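Local structure of peptide chain release factor subunit 1 (Methanosarcina mazei, 3IR9) at residues R34-E39 and G45-G50; Y49-V54 and A74-T79. The protein probably directs the termination of protein synthesis at the stop codons UAA, UAG and UGA, this chain being its C-terminal domain. All blocks are in the same frame, centred on the assembly; numbering follows the deposited sequence.

Contact 1 (R34-E39 and G45-G50); sequences RDFFKE and GKVAYG
The ammonium group of Lys-46 sits before the carboxylate of Glu-39, with NZ 3.7 Å from Glu-39 OE2 and 3.8 Å from Glu-39 OE1. Facing both oxygens almost equally, it forms a long salt bridge and no hydrogen bond. The same NZ also makes a weak hydrogen bond to the carbonyl oxygen of Leu-160. To reach the carboxylate, the lysine chain leaves CB straight and then bends at chi3 and chi4, while Glu-39 bends at chi2.

Beside this ion pair the contact is apolar. Val-47 points at the helix, and its CG1 lies 3.5 Å from Glu-39 CB. One helical turn before Glu-39, Phe-36 has CG anti to its backbone nitrogen (chi1 161°), which swings the ring out toward the strand. Its CE1 comes within 3.7 Å of Val-47 CB, and its CZ within 3.6 Å of Tyr-49 CD2. That tyrosine carbon meets the edge of the phenylalanine ring, close to the ring plane. Phe-153 adds a third ring, edge-to-face with Phe-36, and Ala-157 of strand 156-160 touches Phe-36 as well. Replacing Phe-36 by an alanine would probably open a gap between helix and strand, taking from Val-47 CB and Tyr-49 CD2 the ring atoms they rest on.

The pair illustrates a helix packed on the outermost strand of a mixed sheet: the segment axes approach to 8.9 Å at a signed angle of -115°, and no hydrogen bond passes between them. With the charges too far apart for a direct bond, cohesion probably comes chiefly from the contacts of the Phe-36 ring and the Val-47 side chain, and the ion pair is likely to add only a modest attraction.

Contact 2 (Y49-V54 and A74-T79); sequences YGESQV and AERVTT
The junction between the mixed sheet with its helices and the antiparallel sheet that leads to the zinc site is bridged here by one pair of charges, Glu-51 in the first turn of helix 51-58 and Arg-76 on strand 75-81. Glu-51 OE2 lies 3.4 Å from Arg-76 NH1. The glutamate gets there by a fully stretched chain (chi1 176°), whereas the arginine bends at chi2. Carboxylate and guanidinium planes stand 84° apart, and the oxygen is well out of the guanidinium plane, so the pair attracts by charge alone with no N-H aimed at it. The position of NH1 is somewhat doubtful, which limits what the exact distance can bear.

Glu-51 OE2 has firmer company in a hydrogen bond with the hydroxyl of Thr-91 and a salt bridge to Arg-55, one turn along its own helix. The same hydroxyl also bonds Arg-76 NH1, bridging the pair as far as that atom's place can be trusted. Within the first turn of the helix, Gln-53 extends its side chain, and OE1 accepts a nearly straight bond (169°) from Tyr-49 N at 2.8 Å; the donor stands above the carbonyl plane.

Thr-91 belongs to strand 87-92, the neighbour of strand 75-81, and helix 121-131 flanks the pair through Phe-125, which touches Glu-51, and through Ile-121 and Glu-124, which touch Arg-76.

In the fold
Contact 1 and contact 2 share Tyr-49 and Gly-50, where strand 47-49 runs directly into helix 51-58, yet their centres lie about 19 Å apart. They meet through packing at that turn: Ala-48 O is 3.3 Å from Val-54 CG2. The first contact joins the long helix 10-41 to the edge of the mixed sheet; the second reaches from the next helix to the three-stranded sheet. Strand 75-81 ends at Cys-81, which with Cys-84, Cys-106 and Cys-109 binds the zinc ion, so contact 2 lies near the start of the strand that leads to the zinc site, while contact 1 belongs to the mixed sheet and its helices. One continuous piece of chain thus serves both a largely apolar interface and a sparse, charged one.

Contact 1 (R34-E39 and G45-G50)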
ATOM      1  N   ARG A  34       5.785  15.662 -17.500  1.00 57.42           N
ATOM      2  CA  ARG A  34       5.782  16.025 -18.912  1.00146.53           C
ATOM      3  C   ARG A  34       6.124  17.505 -19.110  1.00145.00           C
ATOM      4  O   ARG A  34       6.909  17.858 -19.994  1.00 71.46           O
ATOM      5  CB  ARG A  34       4.428  15.662 -19.545  1.00119.55           C
ATOM      6  CG  ARG A  34       4.155  14.150 -19.566  1.00131.77           C
ATOM      7  CD  ARG A  34       2.757  13.789 -19.072  1.00 87.48           C
ATOM      8  NE  ARG A  34       1.832  13.410 -20.136  1.00137.42           N
ATOM      9  CZ  ARG A  34       1.659  12.165 -20.565  1.00 57.00           C
ATOM     10  NH1 ARG A  34       2.364  11.174 -20.033  1.00 60.14           N
ATOM     11  NH2 ARG A  34       0.788  11.908 -21.530  1.00 97.67           N
ATOM     12  N   ASP A  35       5.549  18.365 -18.274  1.00109.18           N
ATOM     13  CA  ASP A  35       5.838  19.794 -18.339  1.00115.90           C
ATOM     14  C   ASP A  35       7.302  20.079 -17.971  1.00 80.48           C
ATOM     15  O   ASP A  35       7.910  21.014 -18.492  1.00 62.86           O
ATOM     16  CB  ASP A  35       4.855  20.596 -17.470  1.00 48.41           C
ATOM     17  CG  ASP A  35       3.437  20.634 -18.059  1.00 69.28           C
ATOM     18  OD1 ASP A  35       3.213  20.065 -19.150  1.00 94.71           O
ATOM     19  OD2 ASP A  35       2.543  21.236 -17.426  1.00105.85           O
ATOM     20  N   PHE A  36       7.868  19.259 -17.089  1.00 42.84           N
ATOM     21  CA  PHE A  36       9.294  19.338 -16.806  1.00 40.57           C
ATOM     22  C   PHE A  36      10.088  18.983 -18.048  1.00 80.97           C
ATOM     23  O   PHE A  36      11.038  19.676 -18.416  1.00 80.68           O
ATOM     24  CB  PHE A  36       9.690  18.390 -15.686  1.00 34.93           C
ATOM     25  CG  PHE A  36      11.163  18.096 -15.644  1.00 42.33           C
ATOM     26  CD1 PHE A  36      12.067  19.075 -15.279  1.00 65.50           C
ATOM     27  CD2 PHE A  36      11.641  16.841 -15.961  1.00 47.84           C
ATOM     28  CE1 PHE A  36      13.420  18.808 -15.235  1.00 61.54           C
ATOM     29  CE2 PHE A  36      12.994  16.570 -15.915  1.00 58.33           C
ATOM     30  CZ  PHE A  36      13.882  17.558 -15.554  1.00 60.70           C
ATOM     31  N   PHE A  37       9.693  17.882 -18.680  1.00 99.91           N
ATOM     32  CA  PHE A  37      10.317  17.428 -19.915  1.00 97.60           C
ATOM     33  C   PHE A  37      10.205  18.497 -21.012  1.00 70.82           C
ATOM     34  O   PHE A  37      11.195  18.849 -21.651  1.00 88.29           O
ATOM     35  CB  PHE A  37       9.681  16.113 -20.391  1.00 62.85           C
ATOM     36  CG  PHE A  37      10.085  14.889 -19.587  1.00 80.44           C
ATOM     37  CD1 PHE A  37      11.395  14.711 -19.162  1.00108.57           C
ATOM     38  CD2 PHE A  37       9.157  13.897 -19.299  1.00 69.87           C
ATOM     39  CE1 PHE A  37      11.762  13.579 -18.438  1.00 47.31           C
ATOM     40  CE2 PHE A  37       9.520  12.763 -18.581  1.00 63.33           C
ATOM     41  CZ  PHE A  37      10.824  12.605 -18.148  1.00 51.64           C
ATOM     42  N   LYS A  38       9.000  19.020 -21.214  1.00 60.55           N
ATOM     43  CA  LYS A  38       8.752  20.009 -22.262  1.00 47.24           C
ATOM     44  C   LYS A  38       9.547  21.297 -22.056  1.00 50.15           C
ATOM     45  O   LYS A  38       9.854  22.003 -23.015  1.00 61.51           O
ATOM     46  CB  LYS A  38       7.257  20.322 -22.356  1.00 77.18           C
ATOM     47  CG  LYS A  38       6.420  19.162 -22.894  1.00145.51           C
ATOM     48  CD  LYS A  38       4.946  19.265 -22.488  1.00104.49           C
ATOM     49  CE  LYS A  38       4.200  20.333 -23.273  1.00 52.20           C
ATOM     50  NZ  LYS A  38       2.784  20.430 -22.833  1.00 63.62           N
ATOM     51  N   GLU A  39       9.872  21.602 -20.805  1.00 47.73           N
ATOM     52  CA  GLU A  39      10.673  22.776 -20.488  1.00 42.24           C
ATOM     53  C   GLU A  39      12.144  22.472 -20.708  1.00 54.27           C
ATOM     54  O   GLU A  39      12.931  23.349 -21.072  1.00 66.29           O
ATOM     55  CB  GLU A  39      10.452  23.188 -19.037  1.00 54.71           C
ATOM     56  CG  GLU A  39       9.100  23.803 -18.776  1.00 74.33           C
ATOM     57  CD  GLU A  39       8.929  25.126 -19.488  1.00142.74           C
ATOM     58  OE1 GLU A  39       9.875  25.558 -20.191  1.00 88.04           O
ATOM     59  OE2 GLU A  39       7.848  25.734 -19.342  1.00118.65           O
ATOM     60  N   GLY A  45      16.725  26.663 -20.024  1.00 52.57           N
ATOM     61  CA  GLY A  45      17.500  26.759 -18.804  1.00 68.62           C
ATOM     62  C   GLY A  45      16.543  27.056 -17.667  1.00 59.40           C
ATOM     63  O   GLY A  45      16.903  27.697 -16.679  1.00 91.89           O
ATOM     64  N   LYS A  46      15.310  26.586 -17.821  1.00 55.02           N
ATOM     65  CA  LYS A  46      14.264  26.806 -16.835  1.00 55.52           C
ATOM     66  C   LYS A  46      13.915  25.508 -16.127  1.00 72.23           C
ATOM     67  O   LYS A  46      12.802  25.335 -15.636  1.00 54.05           O
ATOM     68  CB  LYS A  46      13.017  27.378 -17.504  1.00 59.04           C
ATOM     69  CG  LYS A  46      13.197  28.799 -18.000  1.00 72.28           C
ATOM     70  CD  LYS A  46      11.931  29.336 -18.651  1.00 55.91           C
ATOM     71  CE  LYS A  46      10.774  29.453 -17.664  1.00 62.60           C
ATOM     72  NZ  LYS A  46       9.995  28.189 -17.514  1.00120.59           N
ATOM     73  N   VAL A  47      14.873  24.591 -16.090  1.00 56.70           N
ATOM     74  CA  VAL A  47      14.681  23.329 -15.399  1.00 56.03           C
ATOM     75  C   VAL A  47      15.875  23.068 -14.514  1.00 53.38           C
ATOM     76  O   VAL A  47      16.844  23.823 -14.518  1.00 91.01           O
ATOM     77  CB  VAL A  47      14.537  22.149 -16.371  1.00 49.18           C
ATOM     78  CG1 VAL A  47      13.514  22.472 -17.451  1.00 46.04           C
ATOM     79  CG2 VAL A  47      15.886  21.795 -16.981  1.00 66.14           C
ATOM     80  N   ALA A  48      15.799  21.986 -13.756  1.00 47.71           N
ATOM     81  CA  ALA A  48      16.879  21.593 -12.868  1.00 40.15           C
ATOM     82  C   ALA A  48      16.497  20.274 -12.235  1.00 47.44           C
ATOM     83  O   ALA A  48      15.330  20.031 -11.932  1.00 62.68           O
ATOM     84  CB  ALA A  48      17.110  22.642 -11.807  1.00 41.68           C
ATOM     85  N   TYR A  49      17.483  19.413 -12.047  1.00 59.78           N
ATOM     86  CA  TYR A  49      17.225  18.087 -11.512  1.00104.40           C
ATOM     87  C   TYR A  49      18.427  17.599 -10.710  1.00 87.45           C
ATOM     88  O   TYR A  49      19.538  18.114 -10.856  1.00 51.26           O
ATOM     89  CB  TYR A  49      16.875  17.112 -12.641  1.00 57.37           C
ATOM     90  CG  TYR A  49      17.758  17.248 -13.865  1.00 81.39           C
ATOM     91  CD1 TYR A  49      18.929  16.511 -13.983  1.00 56.92           C
ATOM     92  CD2 TYR A  49      17.420  18.115 -14.899  1.00 90.43           C
ATOM     93  CE1 TYR A  49      19.741  16.632 -15.097  1.00 85.66           C
ATOM     94  CE2 TYR A  49      18.227  18.245 -16.017  1.00 39.17           C
ATOM     95  CZ  TYR A  49      19.386  17.499 -16.108  1.00 77.42           C
ATOM     96  OH  TYR A  49      20.194  17.617 -17.214  1.00223.47           O
ATOM     97  N   GLY A  50      18.201  16.618  -9.848  1.00 55.44           N
ATOM     98  CA  GLY A  50      19.260  16.126  -8.994  1.00 34.66           C
ATOM     99  C   GLY A  50      19.321  16.899  -7.697  1.00 35.12           C
ATOM    100  O   GLY A  50      18.999  18.085  -7.647  1.00120.26           O
TER

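Contact 2 (Y49-V54 and A74-T79)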
ATOM      1  N   TYR A  49      17.483  19.413 -12.047  1.00 59.78           N
ATOM      2  CA  TYR A  49      17.225  18.087 -11.512  1.00104.40           C
ATOM      3  C   TYR A  49      18.427  17.599 -10.710  1.00 87.45           C
ATOM      4  O   TYR A  49      19.538  18.114 -10.856  1.00 51.26           O
ATOM      5  CB  TYR A  49      16.875  17.112 -12.641  1.00 57.37           C
ATOM      6  CG  TYR A  49      17.758  17.248 -13.865  1.00 81.39           C
ATOM      7  CD1 TYR A  49      18.929  16.511 -13.983  1.00 56.92           C
ATOM      8  CD2 TYR A  49      17.420  18.115 -14.899  1.00 90.43           C
ATOM      9  CE1 TYR A  49      19.741  16.632 -15.097  1.00 85.66           C
ATOM     10  CE2 TYR A  49      18.227  18.245 -16.017  1.00 39.17           C
ATOM     11  CZ  TYR A  49      19.386  17.499 -16.108  1.00 77.42           C
ATOM     12  OH  TYR A  49      20.194  17.617 -17.214  1.00223.47           O
ATOM     13  N   GLY A  50      18.201  16.618  -9.848  1.00 55.44           N
ATOM     14  CA  GLY A  50      19.260  16.126  -8.994  1.00 34.66           C
ATOM     15  C   GLY A  50      19.321  16.899  -7.697  1.00 35.12           C
ATOM     16  O   GLY A  50      18.999  18.085  -7.647  1.00120.26           O
ATOM     17  N   GLU A  51      19.735  16.210  -6.642  1.00 63.23           N
ATOM     18  CA  GLU A  51      19.772  16.781  -5.306  1.00 41.61           C
ATOM     19  C   GLU A  51      20.525  18.105  -5.230  1.00 79.22           C
ATOM     20  O   GLU A  51      19.988  19.101  -4.738  1.00 45.05           O
ATOM     21  CB  GLU A  51      20.391  15.778  -4.337  1.00 51.44           C
ATOM     22  CG  GLU A  51      20.565  16.306  -2.936  1.00 42.41           C
ATOM     23  CD  GLU A  51      21.327  15.342  -2.080  1.00 68.62           C
ATOM     24  OE1 GLU A  51      21.229  14.123  -2.349  1.00 62.17           O
ATOM     25  OE2 GLU A  51      22.024  15.803  -1.153  1.00 53.61           O
ATOM     26  N   SER A  52      21.765  18.115  -5.712  1.00 56.95           N
ATOM     27  CA  SER A  52      22.618  19.294  -5.577  1.00 79.34           C
ATOM     28  C   SER A  52      22.078  20.488  -6.372  1.00 51.65           C
ATOM     29  O   SER A  52      21.957  21.594  -5.836  1.00 49.76           O
ATOM     30  CB  SER A  52      24.062  18.981  -5.983  1.00 65.82           C
ATOM     31  OG  SER A  52      24.972  19.941  -5.459  1.00 84.96           O
ATOM     32  N   GLN A  53      21.729  20.249  -7.638  1.00144.36           N
ATOM     33  CA  GLN A  53      21.285  21.318  -8.537  1.00 52.41           C
ATOM     34  C   GLN A  53      19.935  21.914  -8.142  1.00 71.25           C
ATOM     35  O   GLN A  53      19.736  23.126  -8.204  1.00 49.10           O
ATOM     36  CB  GLN A  53      21.226  20.826  -9.987  1.00 71.01           C
ATOM     37  CG  GLN A  53      21.162  21.954 -11.022  1.00 44.06           C
ATOM     38  CD  GLN A  53      20.684  21.473 -12.382  1.00 49.40           C
ATOM     39  OE1 GLN A  53      20.046  20.429 -12.489  1.00106.65           O
ATOM     40  NE2 GLN A  53      20.987  22.238 -13.424  1.00 44.11           N
ATOM     41  N   VAL A  54      18.999  21.061  -7.750  1.00 42.63           N
ATOM     42  CA  VAL A  54      17.696  21.544  -7.335  1.00 34.60           C
ATOM     43  C   VAL A  54      17.752  22.217  -5.957  1.00 44.87           C
ATOM     44  O   VAL A  54      17.019  23.172  -5.704  1.00 48.48           O
ATOM     45  CB  VAL A  54      16.650  20.423  -7.383  1.00 30.75           C
ATOM     46  CG1 VAL A  54      15.409  20.810  -6.589  1.00 55.68           C
ATOM     47  CG2 VAL A  54      16.292  20.118  -8.828  1.00 37.86           C
ATOM     48  N   ALA A  74      16.512   8.601   1.120  1.00 54.18           N
ATOM     49  CA  ALA A  74      17.743   9.299   1.502  1.00 93.13           C
ATOM     50  C   ALA A  74      17.518  10.430   2.508  1.00 65.49           C
ATOM     51  O   ALA A  74      16.566  11.199   2.385  1.00 68.43           O
ATOM     52  CB  ALA A  74      18.447   9.836   0.261  1.00 52.86           C
ATOM     53  N   GLU A  75      18.407  10.536   3.495  1.00 75.54           N
ATOM     54  CA  GLU A  75      18.306  11.592   4.498  1.00 61.80           C
ATOM     55  C   GLU A  75      19.429  12.613   4.361  1.00 57.86           C
ATOM     56  O   GLU A  75      20.506  12.312   3.848  1.00 64.00           O
ATOM     57  CB  GLU A  75      18.354  11.014   5.915  1.00 60.95           C
ATOM     58  CG  GLU A  75      17.839   9.603   6.059  1.00 67.43           C
ATOM     59  CD  GLU A  75      18.047   9.075   7.463  1.00 73.38           C
ATOM     60  OE1 GLU A  75      19.021   8.322   7.685  1.00 81.63           O
ATOM     61  OE2 GLU A  75      17.248   9.435   8.353  1.00169.00           O
ATOM     62  N   ARG A  76      19.175  13.819   4.850  1.00 58.10           N
ATOM     63  CA  ARG A  76      20.192  14.857   4.893  1.00 44.68           C
ATOM     64  C   ARG A  76      20.747  14.988   6.309  1.00 81.18           C
ATOM     65  O   ARG A  76      20.020  15.284   7.256  1.00 54.65           O
ATOM     66  CB  ARG A  76      19.615  16.192   4.419  1.00 91.90           C
ATOM     67  CG  ARG A  76      20.615  17.337   4.364  1.00 48.06           C
ATOM     68  CD  ARG A  76      21.770  17.013   3.430  1.00108.53           C
ATOM     69  NE  ARG A  76      22.499  18.217   3.055  1.00 53.14           N
ATOM     70  CZ  ARG A  76      23.433  18.268   2.115  1.00 49.20           C
ATOM     71  NH1 ARG A  76      23.773  17.177   1.439  1.00 43.92           N
ATOM     72  NH2 ARG A  76      24.023  19.420   1.851  1.00 68.14           N
ATOM     73  N   VAL A  77      22.045  14.767   6.448  1.00 52.66           N
ATOM     74  CA  VAL A  77      22.673  14.781   7.759  1.00 47.57           C
ATOM     75  C   VAL A  77      23.469  16.062   7.994  1.00 41.13           C
ATOM     76  O   VAL A  77      24.406  16.377   7.259  1.00 41.29           O
ATOM     77  CB  VAL A  77      23.606  13.567   7.936  1.00 43.21           C
ATOM     78  CG1 VAL A  77      24.062  13.463   9.380  1.00 66.56           C
ATOM     79  CG2 VAL A  77      22.907  12.287   7.488  1.00 36.02           C
ATOM     80  N   THR A  78      23.094  16.809   9.023  1.00 56.44           N
ATOM     81  CA  THR A  78      23.895  17.952   9.432  1.00 72.37           C
ATOM     82  C   THR A  78      24.788  17.550  10.598  1.00 76.62           C
ATOM     83  O   THR A  78      24.373  16.810  11.493  1.00 52.12           O
ATOM     84  CB  THR A  78      23.030  19.163   9.838  1.00 71.57           C
ATOM     85  OG1 THR A  78      22.237  19.590   8.723  1.00 77.89           O
ATOM     86  CG2 THR A  78      23.908  20.312  10.303  1.00 55.48           C
ATOM     87  N   THR A  79      26.023  18.031  10.573  1.00 55.37           N
ATOM     88  CA  THR A  79      26.944  17.816  11.675  1.00 71.95           C
ATOM     89  C   THR A  79      27.619  19.148  12.036  1.00 52.93           C
ATOM     90  O   THR A  79      27.804  20.012  11.177  1.00 59.68           O
ATOM     91  CB  THR A  79      27.991  16.721  11.332  1.00 81.70           C
ATOM     92  OG1 THR A  79      28.976  17.248  10.437  1.00149.25           O
ATOM     93  CG2 THR A  79      27.319  15.518  10.674  1.00 71.44           C
TER